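Local coordinates for protein TssK (Serratia sp. FS14, PDB 5Y0E) that probably serves as a structural component of the bacterial type VI secretion system baseplate, at residues A[338-342]-A[343-347]. Sequence-based numbering, arbitrary orientation.
Sequences KMMRD and FGFVL
M339 lies against F343 in a Met-aromatic contact where a single short helical turn, 339-342, runs straight into strand 343-350 of an antiparallel sheet. The M339 methyl, CE, sits almost squarely over one ring face of F343, 3.9 Å from the centroid in a CH-pi contact, while its sulfur SD stands higher, 4.9 Å from the same centroid. M339 CG already lies beside the ring, 4.1 Å from F343 CD1, and the bend at chi2 (-127°) carries SD and then CE above the face; this unbranched, flexible chain suits a flat aromatic surface.

K338 O takes two backbone bonds, from R341 N at 2.8 Å and from D342 N at 3.2 Å, whereas the bond from F343 N to M339 O is weak, bent to 129°, where the chain leaves helical geometry.

On the buried side, F345 turns its edge toward the turn, and M340 adds a looser, oblique Met-aromatic contact, its SD 5.1 Å from the F345 centroid. F345 and M340, both buried, offer apolar surfaces suited to this packed side. F424 meets the F345 ring and also touches M340, linking this packing to strand 423-428. The other side is polar and more exposed: R341 and D342 extend from the turn, D342 OD1 lying over the centre of the R341 guanidinium face, 4.1 Å above its plane. Charged side chains suit this side, R341 being exposed and D342 partly so, and R341 also touches E419 of helix 414-419. Back in the packed part, the F345 ring brings its edge atom CZ to 3.7 Å from M339 O.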
loop_
_atom_site.group_PDB
_atom_site.type_symbol
_atom_site.label_atom_id
_atom_site.label_comp_id
_atom_site.label_asym_id
_atom_site.label_seq_id
_atom_site.Cartn_x
_atom_site.Cartn_y
_atom_site.Cartn_z
ATOM N N LYS A 338 -25.593 -14.522 16.774
ATOM C CA LYS A 338 -26.222 -13.969 17.944
ATOM C C LYS A 338 -26.924 -12.701 17.540
ATOM O O LYS A 338 -27.993 -12.381 18.040
ATOM C CB LYS A 338 -25.174 -13.636 19.003
ATOM C CG LYS A 338 -24.479 -14.849 19.592
ATOM C CD LYS A 338 -23.433 -14.452 20.617
ATOM C CE LYS A 338 -22.758 -15.676 21.221
ATOM N NZ LYS A 338 -21.714 -15.306 22.212
ATOM N N MET A 339 -26.330 -12.011 16.591
ATOM C CA MET A 339 -26.854 -10.766 16.094
ATOM C C MET A 339 -28.361 -10.711 15.896
ATOM O O MET A 339 -29.000 -9.708 16.142
ATOM C CB MET A 339 -26.211 -10.500 14.755
ATOM C CG MET A 339 -25.217 -9.376 14.759
ATOM S SD MET A 339 -25.665 -8.239 13.462
ATOM C CE MET A 339 -25.035 -6.756 14.203
ATOM N N MET A 340 -28.936 -11.794 15.441
ATOM C CA MET A 340 -30.347 -11.784 15.144
ATOM C C MET A 340 -31.268 -11.971 16.323
ATOM O O MET A 340 -32.469 -12.026 16.159
ATOM C CB MET A 340 -30.653 -12.810 14.082
ATOM C CG MET A 340 -29.865 -12.577 12.822
ATOM S SD MET A 340 -30.925 -11.904 11.565
ATOM C CE MET A 340 -30.160 -12.502 10.092
ATOM N N ARG A 341 -30.715 -12.049 17.512
ATOM C CA ARG A 341 -31.520 -12.212 18.684
ATOM C C ARG A 341 -31.227 -11.100 19.673
ATOM O O ARG A 341 -31.999 -10.861 20.581
ATOM C CB ARG A 341 -31.284 -13.588 19.279
ATOM C CG ARG A 341 -32.086 -13.927 20.520
ATOM C CD ARG A 341 -31.813 -15.357 20.975
ATOM N NE ARG A 341 -30.428 -15.546 21.409
ATOM C CZ ARG A 341 -29.960 -15.249 22.620
ATOM N NH1 ARG A 341 -30.756 -14.730 23.547
ATOM N NH2 ARG A 341 -28.683 -15.472 22.898
ATOM N N ASP A 342 -30.121 -10.399 19.480
ATOM C CA ASP A 342 -29.746 -9.301 20.360
ATOM C C ASP A 342 -29.960 -7.914 19.771
ATOM O O ASP A 342 -29.847 -6.920 20.462
ATOM C CB ASP A 342 -28.276 -9.416 20.716
ATOM C CG ASP A 342 -27.967 -10.666 21.455
ATOM O OD1 ASP A 342 -28.916 -11.288 21.937
ATOM O OD2 ASP A 342 -26.791 -11.029 21.562
ATOM N N PHE A 343 -30.277 -7.850 18.491
ATOM C CA PHE A 343 -30.416 -6.573 17.845
ATOM C C PHE A 343 -31.732 -6.296 17.188
ATOM O O PHE A 343 -32.401 -7.180 16.735
ATOM C CB PHE A 343 -29.364 -6.463 16.747
ATOM C CG PHE A 343 -27.977 -6.298 17.252
ATOM C CD1 PHE A 343 -27.249 -7.382 17.651
ATOM C CD2 PHE A 343 -27.413 -5.065 17.326
ATOM C CE1 PHE A 343 -25.979 -7.239 18.126
ATOM C CE2 PHE A 343 -26.150 -4.910 17.796
ATOM C CZ PHE A 343 -25.425 -6.002 18.196
ATOM N N GLY A 344 -32.084 -5.027 17.150
ATOM C CA GLY A 344 -33.252 -4.583 16.433
ATOM C C GLY A 344 -32.802 -4.271 15.016
ATOM O O GLY A 344 -31.629 -4.206 14.711
ATOM N N PHE A 345 -33.735 -4.026 14.126
ATOM C CA PHE A 345 -33.315 -3.775 12.762
ATOM C C PHE A 345 -34.177 -2.690 12.143
ATOM O O PHE A 345 -35.403 -2.731 12.256
ATOM C CB PHE A 345 -33.371 -5.065 11.957
ATOM C CG PHE A 345 -32.350 -6.065 12.385
ATOM C CD1 PHE A 345 -31.082 -6.052 11.839
ATOM C CD2 PHE A 345 -32.638 -7.000 13.355
ATOM C CE1 PHE A 345 -30.128 -6.965 12.239
ATOM C CE2 PHE A 345 -31.684 -7.912 13.759
ATOM C CZ PHE A 345 -30.427 -7.893 13.202
ATOM N N VAL A 346 -33.529 -1.711 11.512
ATOM C CA VAL A 346 -34.210 -0.536 10.982
ATOM C C VAL A 346 -33.705 -0.240 9.578
ATOM O O VAL A 346 -32.512 -0.359 9.288
ATOM C CB VAL A 346 -34.013 0.708 11.875
ATOM C CG1 VAL A 346 -34.835 1.839 11.361
ATOM C CG2 VAL A 346 -34.402 0.431 13.286
ATOM N N LEU A 347 -34.594 0.264 8.759
ATOM C CA LEU A 347 -34.279 0.665 7.420
ATOM C C LEU A 347 -34.476 2.162 7.291
ATOM O O LEU A 347 -35.550 2.633 7.463
ATOM C CB LEU A 347 -35.243 -0.001 6.483
ATOM C CG LEU A 347 -34.767 -1.221 5.767
ATOM C CD1 LEU A 347 -35.840 -1.568 4.788
ATOM C CD2 LEU A 347 -33.489 -0.897 5.044
#